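Local coordinates for protein alanine racemase (PDB 3E6E) that belongs to the alanine racemase family, pairing a TIM-barrel-type N-terminal domain with a C-terminal domain, and binds DCS in a pocket that draws on both subunits of its dimer, at residues V89-I98 and W111-L119; P126-M137 and E160-S171. The protein carries 1 engineered substitution. All coordinates share one frame; numbering follows the deposited sequence.

Contact 1. Residues V89-I98 and W111-L119; sequences VDLAYVPLLI and WLEAALQQL
L91 is the bump that helix 109-117 receives. Its CD2 sits over the face of the W111 five-membered ring, 3.3 Å from the ring centroid and 16° off the normal, a close CH-pi contact in which the two side chains run past each other in opposite directions. The other methyl fills the hollow left by a small residue: L91 CD1 lies 3.5 Å from A114 CB, while L91 CD2 also reaches A115 CB at 3.9 Å. W111 has CG anti to the backbone N (chi1 -166°), which carries the indole across to the loop, where NE1 donates to V89 O at 3.1 Å. One turn on, V94 CG1 meets L119 CD2 at 3.8 Å, the side chains nearly perpendicular, and I98 CD1 touches the same methyl at 4.2 Å. The extended Q118 lays its carboxamide across V94, OE1 3.2 Å from V94 CB and also near P95 CD. W111 also packs on V104 and V106 of strand 103-106; Y93 stacks on H6 of the second subunit. The contact is therefore largely apolar, and the tryptophan serves it twice, offering a face to one leucine methyl and an N-H to a main-chain carbonyl.

Contact 2. Residues P126-M137 and E160-S171; sequences PLRVHLKVDTGM and EFLWEGIFTHFS. With DCS (D-[3-hydroxy-2-methyl-5-phosphonooxymethyl-pyridin-4-ylmethyl]-N,O-cycloserylamide), chain D.
R128 and E164 meet because the arginine bends about its CG-CD bond (chi3 93°) while the glutamate stays extended beyond CG; R128 NE then lies 2.6 Å from E164 OE2 in a salt bridge whose hydrogen bond is weak, and L162 CD2 covers one guanidinium face. H130 CG, beside its backbone N (chi1 -77°), swings the imidazole over the backbone of E164 and G165. There H130 NE2 donates within its ring plane to E164 OE1 at 3.2 Å, reaching the oxygen from above the carboxylate, with the two planes 84° apart. The buried carboxylate thus has partners at both oxygens, S103 OG adding a bond to OE1, while H130 ND1 binds H203 and R128 NH1 bridges to D101. On the same sheet face as H130, K132 CG stands over the F167 ring, 4.0 Å from its centroid. The backbones are joined as parallel strands, with L131 N to G165 O at 2.9 Å and V133 N to F167 O at 3.2 Å; beyond them T168 OG1 donates to V133 O at 2.6 Å. H169 presents a ring face to DCS, ND1 lying 3.5 Å from DCS C2, with M137 SD at the ring edge and NE2 bonded to Y267 OH of the second subunit; this end of the pair forms part of the ligand pocket. Strands 129-132 and 165-167 belong to a beta-alpha-beta crossover through helix 145-158. V104 and V106 of strand 103-106 bond to the backbone of R128, H130 and K132, helix 179-193 packs on V133 and S171, and helix 109-117 closes the other end against L127 and F161.

In the fold
Contact 1 closes before contact 2 opens along the chain, and both lie in the N-terminal barrel domain, their centres 15 Å apart. Strand 103-106 ties them together: it lies in sequence between the two segments of contact 1, its side chains meet W111 and L97, and it pairs with strand 129-132 in the parallel sheet. Helix 109-117 is followed, after a loop, by strand 129-132; the contacts also touch directly, L119 CD1 lying 3.6 Å from F161 CE1. Contact 1 is helix packing on the barrel's outer layer, with the V89 side chain about 13 Å from DCS; contact 2 forms part of the wall and, at H169, extends into the ligand pocket.

Contact 1. Residues V89-I98 and W111-L119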
loop_
_atom_site.group_PDB
_atom_site.type_symbol
_atom_site.label_atom_id
_atom_site.label_comp_id
_atom_site.label_asym_id
_atom_site.label_seq_id
_atom_site.Cartn_x
_atom_site.Cartn_y
_atom_site.Cartn_z
ATOM N N VAL A 89 -19.160 -13.500 -5.359
ATOM C CA VAL A 89 -18.558 -14.175 -4.222
ATOM C C VAL A 89 -18.545 -15.630 -4.594
ATOM O O VAL A 89 -19.568 -16.189 -4.968
ATOM C CB VAL A 89 -19.378 -13.997 -2.936
ATOM C CG1 VAL A 89 -18.819 -14.880 -1.846
ATOM C CG2 VAL A 89 -19.340 -12.541 -2.491
ATOM N N ASP A 90 -17.381 -16.245 -4.500
ATOM C CA ASP A 90 -17.226 -17.641 -4.855
ATOM C C ASP A 90 -18.248 -18.574 -4.209
ATOM O O ASP A 90 -18.371 -18.639 -2.982
ATOM C CB ASP A 90 -15.805 -18.098 -4.526
ATOM C CG ASP A 90 -15.452 -19.393 -5.212
ATOM O OD1 ASP A 90 -15.833 -20.466 -4.691
ATOM O OD2 ASP A 90 -14.818 -19.332 -6.292
ATOM N N LEU A 91 -18.969 -19.297 -5.067
ATOM C CA LEU A 91 -20.006 -20.257 -4.668
ATOM C C LEU A 91 -19.721 -21.050 -3.406
ATOM O O LEU A 91 -20.638 -21.407 -2.661
ATOM C CB LEU A 91 -20.269 -21.244 -5.807
ATOM C CG LEU A 91 -21.085 -20.679 -6.974
ATOM C CD1 LEU A 91 -21.100 -21.674 -8.137
ATOM C CD2 LEU A 91 -22.500 -20.376 -6.486
ATOM N N ALA A 92 -18.447 -21.319 -3.165
ATOM C CA ALA A 92 -18.047 -22.085 -2.001
ATOM C C ALA A 92 -18.396 -21.428 -0.659
ATOM O O ALA A 92 -18.409 -22.109 0.367
ATOM C CB ALA A 92 -16.556 -22.372 -2.077
ATOM N N TYR A 93 -18.699 -20.128 -0.656
ATOM C CA TYR A 93 -19.015 -19.438 0.598
ATOM C C TYR A 93 -20.477 -19.028 0.781
ATOM O O TYR A 93 -20.791 -18.182 1.624
ATOM C CB TYR A 93 -18.119 -18.202 0.750
ATOM C CG TYR A 93 -16.653 -18.487 0.502
ATOM C CD1 TYR A 93 -15.969 -17.864 -0.547
ATOM C CD2 TYR A 93 -15.958 -19.417 1.281
ATOM C CE1 TYR A 93 -14.629 -18.162 -0.815
ATOM C CE2 TYR A 93 -14.619 -19.723 1.018
ATOM C CZ TYR A 93 -13.965 -19.092 -0.030
ATOM O OH TYR A 93 -12.660 -19.404 -0.306
ATOM N N VAL A 94 -21.371 -19.631 0.003
ATOM C CA VAL A 94 -22.798 -19.324 0.112
ATOM C C VAL A 94 -23.286 -19.545 1.549
ATOM O O VAL A 94 -24.058 -18.738 2.083
ATOM C CB VAL A 94 -23.634 -20.196 -0.846
ATOM C CG1 VAL A 94 -25.085 -19.746 -0.815
ATOM C CG2 VAL A 94 -23.088 -20.087 -2.246
ATOM N N PRO A 95 -22.845 -20.644 2.193
ATOM C CA PRO A 95 -23.268 -20.909 3.570
ATOM C C PRO A 95 -22.847 -19.812 4.541
ATOM O O PRO A 95 -23.540 -19.554 5.523
ATOM C CB PRO A 95 -22.643 -22.277 3.880
ATOM C CG PRO A 95 -21.512 -22.379 2.944
ATOM C CD PRO A 95 -22.045 -21.768 1.675
ATOM N N LEU A 96 -21.723 -19.152 4.283
ATOM C CA LEU A 96 -21.316 -18.071 5.171
ATOM C C LEU A 96 -22.265 -16.904 4.909
ATOM O O LEU A 96 -22.680 -16.204 5.837
ATOM C CB LEU A 96 -19.866 -17.646 4.913
ATOM C CG LEU A 96 -18.745 -18.665 5.152
ATOM C CD1 LEU A 96 -17.407 -17.972 4.957
ATOM C CD2 LEU A 96 -18.824 -19.256 6.551
ATOM N N LEU A 97 -22.613 -16.701 3.641
ATOM C CA LEU A 97 -23.542 -15.642 3.262
ATOM C C LEU A 97 -24.796 -15.750 4.135
ATOM O O LEU A 97 -25.284 -14.751 4.684
ATOM C CB LEU A 97 -23.919 -15.785 1.793
ATOM C CG LEU A 97 -22.742 -15.646 0.830
ATOM C CD1 LEU A 97 -23.167 -15.949 -0.593
ATOM C CD2 LEU A 97 -22.202 -14.239 0.925
ATOM N N ILE A 98 -25.305 -16.976 4.256
ATOM C CA ILE A 98 -26.484 -17.271 5.063
ATOM C C ILE A 98 -26.143 -17.026 6.536
ATOM O O ILE A 98 -26.935 -16.444 7.291
ATOM C CB ILE A 98 -26.927 -18.766 4.867
ATOM C CG1 ILE A 98 -27.327 -19.016 3.402
ATOM C CG2 ILE A 98 -28.065 -19.126 5.813
ATOM C CD1 ILE A 98 -28.481 -18.167 2.892
ATOM N N TRP A 111 -24.296 -19.111 -11.996
ATOM C CA TRP A 111 -24.085 -18.994 -10.548
ATOM C C TRP A 111 -25.361 -19.279 -9.754
ATOM O O TRP A 111 -25.390 -20.161 -8.893
ATOM C CB TRP A 111 -23.589 -17.581 -10.190
ATOM C CG TRP A 111 -23.024 -17.430 -8.781
ATOM C CD1 TRP A 111 -21.728 -17.631 -8.393
ATOM C CD2 TRP A 111 -23.737 -17.039 -7.593
ATOM N NE1 TRP A 111 -21.590 -17.390 -7.045
ATOM C CE2 TRP A 111 -22.805 -17.025 -6.530
ATOM C CE3 TRP A 111 -25.068 -16.700 -7.327
ATOM C CZ2 TRP A 111 -23.162 -16.685 -5.217
ATOM C CZ3 TRP A 111 -25.423 -16.359 -6.017
ATOM C CH2 TRP A 111 -24.469 -16.355 -4.980
ATOM N N LEU A 112 -26.405 -18.510 -10.045
ATOM C CA LEU A 112 -27.696 -18.642 -9.377
ATOM C C LEU A 112 -28.207 -20.082 -9.267
ATOM O O LEU A 112 -28.512 -20.558 -8.174
ATOM C CB LEU A 112 -28.741 -17.789 -10.104
ATOM C CG LEU A 112 -28.833 -16.310 -9.743
ATOM C CD1 LEU A 112 -29.710 -15.584 -10.749
ATOM C CD2 LEU A 112 -29.395 -16.177 -8.342
ATOM N N GLU A 113 -28.304 -20.768 -10.401
ATOM C CA GLU A 113 -28.791 -22.140 -10.403
ATOM C C GLU A 113 -27.831 -23.061 -9.664
ATOM O O GLU A 113 -28.195 -24.168 -9.257
ATOM C CB GLU A 113 -29.015 -22.629 -11.837
ATOM C CG GLU A 113 -27.783 -22.739 -12.698
ATOM C CD GLU A 113 -28.138 -22.711 -14.171
ATOM O OE1 GLU A 113 -27.264 -23.019 -15.014
ATOM O OE2 GLU A 113 -29.302 -22.364 -14.484
ATOM N N ALA A 114 -26.604 -22.586 -9.476
ATOM C CA ALA A 114 -25.596 -23.361 -8.766
ATOM C C ALA A 114 -25.743 -23.142 -7.262
ATOM O O ALA A 114 -25.677 -24.091 -6.485
ATOM C CB ALA A 114 -24.207 -22.957 -9.225
ATOM N N ALA A 115 -25.945 -21.892 -6.853
ATOM C CA ALA A 115 -26.102 -21.577 -5.437
ATOM C C ALA A 115 -27.351 -22.277 -4.901
ATOM O O ALA A 115 -27.407 -22.700 -3.747
ATOM C CB ALA A 115 -26.214 -20.065 -5.247
ATOM N N LEU A 116 -28.351 -22.398 -5.767
ATOM C CA LEU A 116 -29.611 -23.038 -5.422
ATOM C C LEU A 116 -29.353 -24.447 -4.893
ATOM O O LEU A 116 -29.982 -24.889 -3.935
ATOM C CB LEU A 116 -30.516 -23.069 -6.662
ATOM C CG LEU A 116 -31.921 -23.676 -6.602
ATOM C CD1 LEU A 116 -31.826 -25.195 -6.585
ATOM C CD2 LEU A 116 -32.654 -23.158 -5.376
ATOM N N GLN A 117 -28.420 -25.147 -5.527
ATOM C CA GLN A 117 -28.062 -26.496 -5.118
ATOM C C GLN A 117 -27.841 -26.535 -3.616
ATOM O O GLN A 117 -28.543 -27.239 -2.899
ATOM C CB GLN A 117 -26.770 -26.931 -5.809
ATOM C CG GLN A 117 -26.858 -27.056 -7.310
ATOM C CD GLN A 117 -27.169 -28.467 -7.750
ATOM O OE1 GLN A 117 -28.172 -29.045 -7.341
ATOM N NE2 GLN A 117 -26.307 -29.031 -8.592
ATOM N N GLN A 118 -26.866 -25.765 -3.143
ATOM C CA GLN A 118 -26.529 -25.745 -1.724
ATOM C C GLN A 118 -27.482 -24.997 -0.807
ATOM O O GLN A 118 -27.185 -24.810 0.373
ATOM C CB GLN A 118 -25.100 -25.219 -1.524
ATOM C CG GLN A 118 -24.759 -23.942 -2.281
ATOM C CD GLN A 118 -23.273 -23.591 -2.203
ATOM O OE1 GLN A 118 -22.746 -23.281 -1.129
ATOM N NE2 GLN A 118 -22.594 -23.641 -3.348
ATOM N N LEU A 119 -28.626 -24.577 -1.341
ATOM C CA LEU A 119 -29.617 -23.869 -0.543
ATOM C C LEU A 119 -30.757 -24.802 -0.153
ATOM O O LEU A 119 -31.288 -25.538 -0.991
ATOM C CB LEU A 119 -30.170 -22.678 -1.317
ATOM C CG LEU A 119 -29.182 -21.551 -1.598
ATOM C CD1 LEU A 119 -29.875 -20.475 -2.412
ATOM C CD2 LEU A 119 -28.653 -20.980 -0.287
#

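Contact 2. Residues P126-M137 and E160-S171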
loop_
_atom_site.group_PDB
_atom_site.type_symbol
_atom_site.label_atom_id
_atom_site.label_comp_id
_atom_site.label_asym_id
_atom_site.label_seq_id
_atom_site.Cartn_x
_atom_site.Cartn_y
_atom_site.Cartn_z
ATOM N N PRO A 126 -33.429 -16.842 3.568
ATOM C CA PRO A 126 -33.309 -16.645 2.116
ATOM C C PRO A 126 -32.016 -15.952 1.746
ATOM O O PRO A 126 -31.479 -15.173 2.529
ATOM C CB PRO A 126 -34.508 -15.766 1.776
ATOM C CG PRO A 126 -35.488 -16.076 2.856
ATOM C CD PRO A 126 -34.615 -16.142 4.079
ATOM N N LEU A 127 -31.523 -16.234 0.545
ATOM C CA LEU A 127 -30.297 -15.622 0.071
ATOM C C LEU A 127 -30.643 -14.258 -0.509
ATOM O O LEU A 127 -31.197 -14.169 -1.608
ATOM C CB LEU A 127 -29.639 -16.484 -1.010
ATOM C CG LEU A 127 -28.335 -15.924 -1.609
ATOM C CD1 LEU A 127 -27.234 -15.982 -0.567
ATOM C CD2 LEU A 127 -27.930 -16.717 -2.840
ATOM N N ARG A 128 -30.325 -13.203 0.241
ATOM C CA ARG A 128 -30.590 -11.827 -0.182
ATOM C C ARG A 128 -29.658 -11.503 -1.353
ATOM O O ARG A 128 -28.479 -11.226 -1.142
ATOM C CB ARG A 128 -30.320 -10.864 0.985
ATOM C CG ARG A 128 -30.659 -11.450 2.359
ATOM C CD ARG A 128 -30.349 -10.480 3.502
ATOM N NE ARG A 128 -31.486 -9.652 3.909
ATOM C CZ ARG A 128 -32.478 -10.072 4.692
ATOM N NH1 ARG A 128 -32.476 -11.314 5.156
ATOM N NH2 ARG A 128 -33.471 -9.251 5.017
ATOM N N VAL A 129 -30.182 -11.545 -2.580
ATOM C CA VAL A 129 -29.372 -11.278 -3.771
ATOM C C VAL A 129 -29.699 -9.978 -4.486
ATOM O O VAL A 129 -30.819 -9.505 -4.452
ATOM C CB VAL A 129 -29.494 -12.410 -4.840
ATOM C CG1 VAL A 129 -29.471 -13.778 -4.174
ATOM C CG2 VAL A 129 -30.743 -12.217 -5.664
ATOM N N HIS A 130 -28.691 -9.413 -5.139
ATOM C CA HIS A 130 -28.835 -8.190 -5.916
ATOM C C HIS A 130 -28.333 -8.565 -7.309
ATOM O O HIS A 130 -27.217 -9.086 -7.456
ATOM C CB HIS A 130 -27.979 -7.061 -5.328
ATOM C CG HIS A 130 -28.561 -6.429 -4.101
ATOM N ND1 HIS A 130 -29.031 -5.133 -4.084
ATOM C CD2 HIS A 130 -28.734 -6.905 -2.844
ATOM C CE1 HIS A 130 -29.467 -4.840 -2.871
ATOM N NE2 HIS A 130 -29.297 -5.898 -2.099
ATOM N N LEU A 131 -29.157 -8.326 -8.325
ATOM C CA LEU A 131 -28.788 -8.667 -9.694
ATOM C C LEU A 131 -28.125 -7.508 -10.409
ATOM O O LEU A 131 -28.782 -6.538 -10.765
ATOM C CB LEU A 131 -30.032 -9.128 -10.466
ATOM C CG LEU A 131 -30.449 -10.602 -10.369
ATOM C CD1 LEU A 131 -30.308 -11.097 -8.955
ATOM C CD2 LEU A 131 -31.893 -10.751 -10.850
ATOM N N LYS A 132 -26.821 -7.601 -10.634
ATOM C CA LYS A 132 -26.141 -6.505 -11.316
ATOM C C LYS A 132 -26.193 -6.658 -12.830
ATOM O O LYS A 132 -25.782 -7.678 -13.386
ATOM C CB LYS A 132 -24.669 -6.374 -10.876
ATOM C CG LYS A 132 -24.018 -5.070 -11.403
ATOM C CD LYS A 132 -22.494 -4.989 -11.217
ATOM C CE LYS A 132 -21.924 -3.691 -11.829
ATOM N NZ LYS A 132 -20.432 -3.577 -11.735
ATOM N N VAL A 133 -26.705 -5.627 -13.487
ATOM C CA VAL A 133 -26.781 -5.604 -14.935
ATOM C C VAL A 133 -25.703 -4.647 -15.476
ATOM O O VAL A 133 -25.580 -3.512 -15.020
ATOM C CB VAL A 133 -28.204 -5.179 -15.406
ATOM C CG1 VAL A 133 -28.793 -4.180 -14.446
ATOM C CG2 VAL A 133 -28.148 -4.588 -16.794
ATOM N N ASP A 134 -24.899 -5.130 -16.419
ATOM C CA ASP A 134 -23.855 -4.314 -17.008
ATOM C C ASP A 134 -24.535 -3.483 -18.050
ATOM O O ASP A 134 -25.254 -4.023 -18.880
ATOM C CB ASP A 134 -22.790 -5.164 -17.689
ATOM C CG ASP A 134 -21.695 -4.317 -18.348
ATOM O OD1 ASP A 134 -21.881 -3.088 -18.517
ATOM O OD2 ASP A 134 -20.653 -4.899 -18.709
ATOM N N THR A 135 -24.280 -2.177 -18.023
ATOM C CA THR A 135 -24.908 -1.245 -18.946
ATOM C C THR A 135 -23.892 -0.327 -19.611
ATOM O O THR A 135 -24.242 0.586 -20.362
ATOM C CB THR A 135 -25.935 -0.396 -18.176
ATOM O OG1 THR A 135 -25.283 0.288 -17.094
ATOM C CG2 THR A 135 -27.024 -1.300 -17.600
ATOM N N GLY A 136 -22.617 -0.576 -19.329
ATOM C CA GLY A 136 -21.604 0.460 -19.401
ATOM C C GLY A 136 -20.579 0.347 -18.289
ATOM O O GLY A 136 -20.932 0.281 -17.112
ATOM N N MET A 137 -19.305 0.325 -18.665
ATOM C CA MET A 137 -18.222 0.205 -17.696
ATOM C C MET A 137 -17.584 -1.179 -17.750
ATOM O O MET A 137 -16.401 -1.340 -17.455
ATOM C CB MET A 137 -18.733 0.494 -16.283
ATOM C CG MET A 137 -17.884 -0.116 -15.179
ATOM S SD MET A 137 -16.717 1.061 -14.469
ATOM C CE MET A 137 -15.715 -0.025 -13.457
ATOM N N GLU A 160 -35.640 -20.093 -1.983
ATOM C CA GLU A 160 -34.416 -20.022 -1.194
ATOM C C GLU A 160 -33.712 -18.682 -1.390
ATOM O O GLU A 160 -32.851 -18.301 -0.597
ATOM C CB GLU A 160 -33.473 -21.169 -1.562
ATOM C CG GLU A 160 -33.952 -22.536 -1.102
ATOM C CD GLU A 160 -34.350 -23.433 -2.258
ATOM O OE1 GLU A 160 -34.041 -24.643 -2.208
ATOM O OE2 GLU A 160 -34.972 -22.929 -3.217
ATOM N N PHE A 161 -34.084 -17.973 -2.450
ATOM C CA PHE A 161 -33.527 -16.658 -2.723
ATOM C C PHE A 161 -34.509 -15.622 -2.179
ATOM O O PHE A 161 -35.526 -15.970 -1.585
ATOM C CB PHE A 161 -33.380 -16.446 -4.235
ATOM C CG PHE A 161 -32.476 -17.439 -4.914
ATOM C CD1 PHE A 161 -31.104 -17.433 -4.676
ATOM C CD2 PHE A 161 -32.993 -18.370 -5.804
ATOM C CE1 PHE A 161 -30.266 -18.335 -5.313
ATOM C CE2 PHE A 161 -32.159 -19.279 -6.446
ATOM C CZ PHE A 161 -30.793 -19.262 -6.201
ATOM N N LEU A 162 -34.193 -14.348 -2.389
ATOM C CA LEU A 162 -35.078 -13.263 -1.986
ATOM C C LEU A 162 -35.112 -12.158 -3.038
ATOM O O LEU A 162 -36.168 -11.597 -3.329
ATOM C CB LEU A 162 -34.644 -12.689 -0.636
ATOM C CG LEU A 162 -35.316 -11.384 -0.204
ATOM C CD1 LEU A 162 -36.831 -11.509 -0.284
ATOM C CD2 LEU A 162 -34.880 -10.993 1.199
ATOM N N TRP A 163 -33.949 -11.853 -3.605
ATOM C CA TRP A 163 -33.820 -10.736 -4.533
ATOM C C TRP A 163 -34.073 -9.331 -3.997
ATOM O O TRP A 163 -35.119 -8.736 -4.258
ATOM C CB TRP A 163 -34.740 -10.931 -5.740
ATOM C CG TRP A 163 -34.568 -9.887 -6.800
ATOM C CD1 TRP A 163 -33.397 -9.314 -7.206
ATOM C CD2 TRP A 163 -35.600 -9.289 -7.592
ATOM N NE1 TRP A 163 -33.639 -8.397 -8.201
ATOM C CE2 TRP A 163 -34.984 -8.363 -8.457
ATOM C CE3 TRP A 163 -36.990 -9.443 -7.660
ATOM C CZ2 TRP A 163 -35.705 -7.598 -9.373
ATOM C CZ3 TRP A 163 -37.702 -8.683 -8.569
ATOM C CH2 TRP A 163 -37.059 -7.773 -9.412
ATOM N N GLU A 164 -33.110 -8.806 -3.247
ATOM C CA GLU A 164 -33.275 -7.562 -2.544
ATOM C C GLU A 164 -33.250 -6.398 -3.502
ATOM O O GLU A 164 -33.793 -5.338 -3.197
ATOM C CB GLU A 164 -32.168 -7.408 -1.517
ATOM C CG GLU A 164 -32.665 -7.162 -0.128
ATOM C CD GLU A 164 -31.558 -7.269 0.874
ATOM O OE1 GLU A 164 -30.620 -6.442 0.808
ATOM O OE2 GLU A 164 -31.626 -8.192 1.716
ATOM N N GLY A 165 -32.616 -6.574 -4.659
ATOM C CA GLY A 165 -32.586 -5.469 -5.602
ATOM C C GLY A 165 -31.839 -5.643 -6.904
ATOM O O GLY A 165 -31.250 -6.685 -7.170
ATOM N N ILE A 166 -31.910 -4.611 -7.734
ATOM C CA ILE A 166 -31.208 -4.574 -9.009
ATOM C C ILE A 166 -30.431 -3.270 -8.979
ATOM O O ILE A 166 -30.804 -2.315 -8.295
ATOM C CB ILE A 166 -32.145 -4.510 -10.258
ATOM C CG1 ILE A 166 -33.604 -4.515 -9.833
ATOM C CG2 ILE A 166 -31.835 -5.638 -11.216
ATOM C CD1 ILE A 166 -34.129 -3.133 -9.571
ATOM N N PHE A 167 -29.346 -3.232 -9.731
ATOM C CA PHE A 167 -28.521 -2.041 -9.793
ATOM C C PHE A 167 -27.481 -2.181 -10.884
ATOM O O PHE A 167 -27.230 -3.281 -11.403
ATOM C CB PHE A 167 -27.798 -1.840 -8.466
ATOM C CG PHE A 167 -26.734 -2.852 -8.211
ATOM C CD1 PHE A 167 -25.388 -2.511 -8.307
ATOM C CD2 PHE A 167 -27.074 -4.158 -7.902
ATOM C CE1 PHE A 167 -24.391 -3.470 -8.095
ATOM C CE2 PHE A 167 -26.095 -5.119 -7.690
ATOM C CZ PHE A 167 -24.748 -4.778 -7.786
ATOM N N THR A 168 -26.892 -1.046 -11.228
ATOM C CA THR A 168 -25.823 -1.010 -12.200
ATOM C C THR A 168 -24.814 0.035 -11.717
ATOM O O THR A 168 -25.016 0.684 -10.680
ATOM C CB THR A 168 -26.312 -0.646 -13.586
ATOM O OG1 THR A 168 -25.279 -0.950 -14.524
ATOM C CG2 THR A 168 -26.631 0.830 -13.674
ATOM N N HIS A 169 -23.729 0.211 -12.456
ATOM C CA HIS A 169 -22.722 1.151 -12.024
ATOM C C HIS A 169 -22.279 1.998 -13.196
ATOM O O HIS A 169 -22.065 1.493 -14.289
ATOM C CB HIS A 169 -21.539 0.382 -11.425
ATOM C CG HIS A 169 -20.499 1.266 -10.803
ATOM N ND1 HIS A 169 -20.757 2.070 -9.709
ATOM C CD2 HIS A 169 -19.216 1.517 -11.158
ATOM C CE1 HIS A 169 -19.680 2.778 -9.424
ATOM N NE2 HIS A 169 -18.732 2.462 -10.288
ATOM N N PHE A 170 -22.150 3.294 -12.972
ATOM C CA PHE A 170 -21.732 4.183 -14.041
ATOM C C PHE A 170 -20.206 4.288 -14.158
ATOM O O PHE A 170 -19.486 4.117 -13.160
ATOM C CB PHE A 170 -22.347 5.552 -13.807
ATOM C CG PHE A 170 -23.845 5.570 -13.941
ATOM C CD1 PHE A 170 -24.439 5.620 -15.196
ATOM C CD2 PHE A 170 -24.657 5.574 -12.810
ATOM C CE1 PHE A 170 -25.815 5.687 -15.324
ATOM C CE2 PHE A 170 -26.038 5.636 -12.934
ATOM C CZ PHE A 170 -26.619 5.697 -14.193
ATOM N N SER A 171 -19.724 4.564 -15.369
ATOM C CA SER A 171 -18.294 4.677 -15.589
ATOM C C SER A 171 -17.859 6.087 -15.932
ATOM O O SER A 171 -16.670 6.386 -15.908
ATOM C CB SER A 171 -17.846 3.739 -16.709
ATOM O OG SER A 171 -18.349 4.152 -17.972
HETATM N N1 DCS D . -20.894 1.072 -6.312
HETATM C C2 DCS D . -20.025 0.103 -6.912
HETATM C C2A DCS D . -20.582 -1.108 -7.637
HETATM C C3 DCS D . -18.647 0.321 -6.809
HETATM O O3 DCS D . -17.758 -0.546 -7.345
HETATM C C4 DCS D . -18.174 1.502 -6.104
HETATM C C4A DCS D . -16.683 1.754 -5.992
HETATM C C5 DCS D . -19.150 2.430 -5.529
HETATM C C6 DCS D . -20.473 2.188 -5.646
HETATM C C5A DCS D . -18.759 3.684 -4.787
HETATM O O4P DCS D . -18.149 4.589 -5.711
HETATM P P DCS D . -17.587 6.035 -5.351
HETATM O O1P DCS D . -18.716 6.809 -4.872
HETATM O O2P DCS D . -16.543 5.897 -4.341
HETATM O O3P DCS D . -17.054 6.615 -6.579
HETATM N N DCS D . -16.057 1.836 -7.372
HETATM C CA DCS D . -14.682 2.064 -7.527
HETATM C C DCS D . -13.714 1.080 -7.886
HETATM O O DCS D . -13.962 -0.245 -8.100
HETATM N ND DCS D . -12.543 1.661 -7.978
HETATM O OG DCS D . -12.694 3.001 -7.688
HETATM C CB DCS D . -13.993 3.239 -7.413
#